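Amidase, hydantoinase/carbamoylase family (Burkholderia ambifaria, PDB 5TP4) is a zinc-dependent amidase of the peptidase M20 family that probably removes the carbamoyl group from N-carbamoyl-L-amino acids. Local coordinates at the interface of chains A and B. Residues are numbered along the deposited sequence; one frame, centred on the assembly and turned at random. Chains: chain A/B, Amidase, hydantoinase/carbamoylase family.

Contact 1: the interface of chains A and B. Residues chain A 235, 238-240, 243; chain B 261, 268-270.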
ATOM      1  N   ALA A 235       2.608  -4.456  17.162  1.00 12.54           N
ATOM      2  CA  ALA A 235       2.303  -3.053  17.448  1.00 15.47           C
ATOM      3  C   ALA A 235       2.042  -2.782  18.922  1.00 15.40           C
ATOM      4  O   ALA A 235       2.078  -1.617  19.339  1.00 13.05           O
ATOM      5  CB  ALA A 235       1.066  -2.602  16.648  1.00 13.48           C
ATOM      6  N   THR A 238       5.853  -4.000  21.411  1.00 12.45           N
ATOM      7  CA  THR A 238       7.162  -3.459  21.032  1.00 12.25           C
ATOM      8  C   THR A 238       7.190  -1.980  21.388  1.00 15.80           C
ATOM      9  O   THR A 238       6.573  -1.171  20.685  1.00 15.83           O
ATOM     10  CB  THR A 238       7.406  -3.639  19.529  1.00 14.94           C
ATOM     11  OG1 THR A 238       7.119  -4.998  19.139  1.00 14.93           O
ATOM     12  CG2 THR A 238       8.866  -3.291  19.178  1.00 12.83           C
ATOM     13  N   PRO A 239       7.868  -1.573  22.459  1.00 15.99           N
ATOM     14  CA  PRO A 239       7.961  -0.144  22.768  1.00 12.49           C
ATOM     15  C   PRO A 239       8.664   0.620  21.653  1.00 12.21           C
ATOM     16  O   PRO A 239       9.455   0.065  20.883  1.00 12.67           O
ATOM     17  CB  PRO A 239       8.775  -0.118  24.067  1.00 17.08           C
ATOM     18  CG  PRO A 239       8.537  -1.471  24.662  1.00 19.97           C
ATOM     19  CD  PRO A 239       8.501  -2.395  23.500  1.00 18.63           C
ATOM     20  N   MET A 240       8.357   1.920  21.582  1.00 15.30           N
ATOM     21  CA  MET A 240       8.874   2.729  20.482  1.00 15.18           C
ATOM     22  C   MET A 240      10.389   2.666  20.334  1.00 14.62           C
ATOM     23  O   MET A 240      10.851   2.570  19.186  1.00 16.33           O
ATOM     24  CB  MET A 240       8.392   4.182  20.617  1.00 14.54           C
ATOM     25  CG  MET A 240       6.853   4.310  20.659  1.00 13.63           C
ATOM     26  SD  MET A 240       5.963   3.681  19.217  1.00 14.63           S
ATOM     27  CE  MET A 240       6.445   4.919  17.985  1.00 17.88           C
ATOM     28  N   ARG A 243      11.864  -0.084  17.949  1.00 16.39           N
ATOM     29  CA  ARG A 243      11.280  -0.285  16.637  1.00 11.48           C
ATOM     30  C   ARG A 243      12.222   0.114  15.519  1.00 19.59           C
ATOM     31  O   ARG A 243      13.054   1.016  15.660  1.00 19.78           O
ATOM     32  CB  ARG A 243       9.992   0.528  16.491  1.00 11.12           C
ATOM     33  CG  ARG A 243       8.946   0.111  17.503  1.00 11.85           C
ATOM     34  CD  ARG A 243       7.694   0.897  17.348  1.00 10.96           C
ATOM     35  NE  ARG A 243       6.707   0.340  18.276  1.00 11.14           N
ATOM     36  CZ  ARG A 243       5.404   0.350  18.066  1.00 13.39           C
ATOM     37  NH1 ARG A 243       4.919   0.909  16.969  1.00 13.61           N
ATOM     38  NH2 ARG A 243       4.591  -0.203  18.970  1.00 12.89           N
TER
ATOM     39  N   VAL B 261       3.046  10.675  19.591  1.00 11.20           N
ATOM     40  CA  VAL B 261       3.357   9.558  20.478  0.57 13.11           C
ATOM     41  C   VAL B 261       4.600   9.868  21.311  1.00 13.95           C
ATOM     42  O   VAL B 261       4.652   9.530  22.499  1.00 13.31           O
ATOM     43  CB  VAL B 261       3.472   8.232  19.696  0.57 15.07           C
ATOM     44  CG1 VAL B 261       4.596   8.240  18.684  0.57 11.45           C
ATOM     45  CG2 VAL B 261       3.658   7.069  20.661  0.57 19.62           C
ATOM     46  N   GLY B 268       2.607   5.579  25.529  1.00 14.83           N
ATOM     47  CA  GLY B 268       1.875   5.697  24.282  1.00 12.01           C
ATOM     48  C   GLY B 268       2.634   5.021  23.152  1.00 13.07           C
ATOM     49  O   GLY B 268       3.856   5.124  23.062  1.00 13.45           O
ATOM     50  N   LEU B 269       1.892   4.314  22.298  1.00 11.50           N
ATOM     51  CA  LEU B 269       2.445   3.681  21.100  1.00 11.41           C
ATOM     52  C   LEU B 269       1.553   3.976  19.906  1.00 11.38           C
ATOM     53  O   LEU B 269       0.348   4.150  20.056  1.00 11.33           O
ATOM     54  CB  LEU B 269       2.534   2.156  21.235  1.00 13.45           C
ATOM     55  CG  LEU B 269       3.239   1.620  22.480  1.00 11.75           C
ATOM     56  CD1 LEU B 269       3.009   0.104  22.509  1.00  9.16           C
ATOM     57  CD2 LEU B 269       4.752   1.990  22.504  1.00 13.60           C
ATOM     58  N   ALA B 270       2.146   4.001  18.716  1.00 10.13           N
ATOM     59  CA  ALA B 270       1.316   4.090  17.524  1.00  9.08           C
ATOM     60  C   ALA B 270       2.028   3.443  16.356  1.00 11.17           C
ATOM     61  O   ALA B 270       3.251   3.532  16.223  1.00 12.13           O
ATOM     62  CB  ALA B 270       0.957   5.530  17.152  1.00 13.30           C
TER
HETATM   63  O   HOH W   1       5.999   2.823  15.120  1.00 15.31           O

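Contact 2: the interface of chains A and B. Residues chain A 247-248, 251, 254-255; chain B 251-252, 254-255.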
ATOM      1  N   TYR A 247       7.733   2.213   7.721  1.00  9.96           N
ATOM      2  CA  TYR A 247       6.769   3.158   7.177  1.00 12.27           C
ATOM      3  C   TYR A 247       7.047   4.577   7.666  1.00 11.77           C
ATOM      4  O   TYR A 247       7.030   5.529   6.876  1.00 11.12           O
ATOM      5  CB  TYR A 247       5.329   2.736   7.514  1.00 10.32           C
ATOM      6  CG  TYR A 247       4.368   3.691   6.848  1.00 10.12           C
ATOM      7  CD1 TYR A 247       4.128   3.600   5.480  1.00 15.19           C
ATOM      8  CD2 TYR A 247       3.804   4.747   7.558  1.00 13.67           C
ATOM      9  CE1 TYR A 247       3.288   4.511   4.850  1.00 14.43           C
ATOM     10  CE2 TYR A 247       2.975   5.661   6.933  1.00 13.99           C
ATOM     11  CZ  TYR A 247       2.725   5.531   5.582  1.00 18.63           C
ATOM     12  OH  TYR A 247       1.892   6.423   4.950  1.00 18.72           O
ATOM     13  N   PHE A 248       7.317   4.753   8.956  1.00  9.74           N
ATOM     14  CA  PHE A 248       7.732   6.081   9.398  1.00 11.03           C
ATOM     15  C   PHE A 248       8.992   6.496   8.645  1.00  9.81           C
ATOM     16  O   PHE A 248       9.160   7.668   8.296  1.00 10.40           O
ATOM     17  CB  PHE A 248       7.980   6.114  10.907  1.00 12.01           C
ATOM     18  CG  PHE A 248       6.731   6.269  11.762  1.00 13.76           C
ATOM     19  CD1 PHE A 248       5.599   6.917  11.295  1.00 12.66           C
ATOM     20  CD2 PHE A 248       6.728   5.782  13.063  1.00 13.19           C
ATOM     21  CE1 PHE A 248       4.455   7.057  12.125  1.00 13.49           C
ATOM     22  CE2 PHE A 248       5.603   5.907  13.886  1.00 12.68           C
ATOM     23  CZ  PHE A 248       4.472   6.545  13.407  1.00 11.29           C
ATOM     24  N   ALA A 251       7.939   7.613   5.215  1.00 13.12           N
ATOM     25  CA  ALA A 251       7.299   8.922   5.292  1.00 12.58           C
ATOM     26  C   ALA A 251       8.341  10.030   5.390  1.00 11.03           C
ATOM     27  O   ALA A 251       8.245  11.062   4.708  1.00 10.83           O
ATOM     28  CB  ALA A 251       6.333   8.962   6.489  1.00  8.96           C
ATOM     29  N   ALA A 254       9.886  10.626   2.073  1.00  9.61           N
ATOM     30  CA  ALA A 254       9.013  11.363   1.168  1.00 10.75           C
ATOM     31  C   ALA A 254       9.136  12.854   1.407  1.00 14.66           C
ATOM     32  O   ALA A 254       9.138  13.654   0.464  1.00 12.06           O
ATOM     33  CB  ALA A 254       7.556  10.901   1.350  1.00  9.90           C
ATOM     34  N   LEU A 255       9.262  13.252   2.664  1.00 13.56           N
ATOM     35  CA  LEU A 255       9.382  14.671   2.942  1.00 14.69           C
ATOM     36  C   LEU A 255      10.776  15.183   2.590  1.00 14.54           C
ATOM     37  O   LEU A 255      10.918  16.343   2.180  1.00 13.17           O
ATOM     38  CB  LEU A 255       8.997  14.929   4.405  1.00 21.86           C
ATOM     39  CG  LEU A 255       7.547  14.493   4.750  1.00 22.25           C
ATOM     40  CD1 LEU A 255       7.171  14.934   6.150  1.00 31.55           C
ATOM     41  CD2 LEU A 255       6.488  15.022   3.759  1.00 19.69           C
TER
ATOM     42  N   ALA B 251       2.256  11.439   4.332  1.00 10.35           N
ATOM     43  CA  ALA B 251       3.567  11.297   4.934  1.00  9.42           C
ATOM     44  C   ALA B 251       3.766  12.306   6.053  1.00 13.09           C
ATOM     45  O   ALA B 251       4.280  11.956   7.121  1.00 13.06           O
ATOM     46  CB  ALA B 251       4.652  11.446   3.857  1.00  9.67           C
ATOM     47  N   GLN B 252       3.337  13.558   5.848  1.00 10.53           N
ATOM     48  CA  GLN B 252       3.475  14.523   6.936  1.00 11.73           C
ATOM     49  C   GLN B 252       2.601  14.137   8.115  1.00 11.54           C
ATOM     50  O   GLN B 252       2.995  14.321   9.280  1.00 12.17           O
ATOM     51  CB  GLN B 252       3.142  15.939   6.479  1.00 13.59           C
ATOM     52  CG  GLN B 252       3.459  16.910   7.600  1.00 20.72           C
ATOM     53  CD  GLN B 252       3.272  18.330   7.213  1.00 27.63           C
ATOM     54  OE1 GLN B 252       2.794  18.625   6.124  1.00 30.78           O
ATOM     55  NE2 GLN B 252       3.643  19.242   8.108  1.00 37.28           N
ATOM     56  N   ALA B 254       1.909  11.154   9.055  1.00 10.31           N
ATOM     57  CA  ALA B 254       2.612  10.091   9.774  1.00 10.84           C
ATOM     58  C   ALA B 254       3.643  10.668  10.726  1.00 13.53           C
ATOM     59  O   ALA B 254       3.804  10.179  11.851  1.00 15.15           O
ATOM     60  CB  ALA B 254       3.288   9.133   8.777  1.00 12.47           C
ATOM     61  N   LEU B 255       4.367  11.700  10.293  1.00 14.74           N
ATOM     62  CA  LEU B 255       5.390  12.266  11.162  1.00 17.00           C
ATOM     63  C   LEU B 255       4.761  13.085  12.290  1.00 18.42           C
ATOM     64  O   LEU B 255       5.335  13.169  13.391  1.00 14.23           O
ATOM     65  CB  LEU B 255       6.381  13.072  10.314  1.00 22.84           C
ATOM     66  CG  LEU B 255       7.192  12.228   9.287  1.00 19.81           C
ATOM     67  CD1 LEU B 255       8.398  12.998   8.729  1.00 27.98           C
ATOM     68  CD2 LEU B 255       7.681  10.888   9.879  1.00 19.79           C
TER

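Contact 1: the interface of chains A and B
A:Met240 meets B:Leu269 in a mainly apolar patch where a loop and the short 3-10 helix 240-242 of chain A rest on strand 269-271 of chain B and on helix 246-262 of the same subunit. The two side chains slide past each other in opposite directions, and together they contribute most of the 172 Å² hidden here.

The methionine can be followed outward. From CB the chain leaves with CG anti to the carbonyl carbon (chi1 -57°), and CG packs on the methyl CD2 of B:Leu269 at 3.6 Å, with the carbonyl oxygen of B:Gly268 a little farther off. Bends at chi2 and chi3 then fold the thioether over the strand: SD lies 3.9 Å from both CD2 of B:Leu269 and the backbone N of B:Ala270, which it meets in two different directions. The terminal methyl CE reaches CG1 of B:Val261 at 3.9 Å, the two side chains meeting tip to tip. A:Pro239 extends the apolar surface, its CA lying 3.9 Å from B:Leu269 CD2.

Beneath the sulfur lies the guanidinium group of A:Arg243, with SD over one face, 3.4 Å above the plane and displaced toward the rim. The arginine's orientation is fixed from within its own chain. NE and NH2 both donate to the carbonyl oxygen of A:Thr238, each at 2.8 Å, and this acceptor lies in the guanidinium plane. NH2 also donates to A:Ala235 O, which is tilted from that plane. Bonding thus holds the flat group beside B:Leu269, whose CD1 and CB both approach NH2.

Toward chain B, NH1 passes near the carbonyl oxygen of B:Ala270, but its N-H points away and the pair is not a hydrogen bond. Water 1 makes the polar link instead, 2.9 Å from A:Arg243 NH1 and 3.0 Å from B:Ala270 O.

Contact 2: the interface of chains A and B
A:Leu255 and B:Leu255 touch through their CD1 methyls where helix 246-262 of one subunit packs against the same helix of the other. The two copies come together about the two-fold relation of the interface, and this patch hides 196 Å².

Apolar packing is the first kind of interaction, and A:Leu255 alone hides 49 Å² in it. The two leucine side chains reach toward each other tip to tip, with CD1 3.5 Å from CD1, tighter than usual van der Waals packing. Both have CG anti to the carbonyl carbon (chi1 -60° in A:Leu255 and -64° in B:Leu255), a matched setting that brings a methyl from each helix to the meeting point. The same A:Leu255 CD1 also lies 3.8 Å from CA of B:Gln252, against the backbone of the opposing helix, while its CD2 approaches CB of B:Ala251. Nearby, A:Ala251 CB packs on B:Ala254 CB at 3.8 Å, and the reciprocal pair, A:Ala254 CB with B:Ala251 CB, is 3.9 Å apart. A:Tyr247 has CG anti to the backbone N (chi1 -176°), and its ring carbon CE2 reaches the methyl of B:Ala254.

Contacts of carbon with carbonyl oxygen are the second kind. A:Ala251 CB lies 3.7 Å from the carbonyl oxygen of B:Ala251, and B:Ala251 CB approaches A:Ala251 O in the same way. The small alanine side chains probably allow the helices to come this close. A:Phe248 meets the backbone carbonyl of B:Ala254, whose O stands obliquely over the ring rim, 3.2 Å from CE1; this is a close contact, not a hydrogen bond.

The C-alpha centres of contact 1 and contact 2 lie about 16 Å apart within one two-fold symmetric interface. Helix 246-262 of chain B serves both: it supplies B:Val261 to contact 1 and B:Ala251, B:Gln252, B:Ala254 and B:Leu255 to contact 2. On chain A, A:Arg243 of contact 1 shortly precedes the start of the equivalent helix, which carries that chain's share of contact 2. Helix packing is thus flanked by a loop-to-strand patch, and symmetry repeats contact 1 with the chains exchanged. This continuity would suit a stable dimer, although the structure alone does not show the oligomeric state in solution.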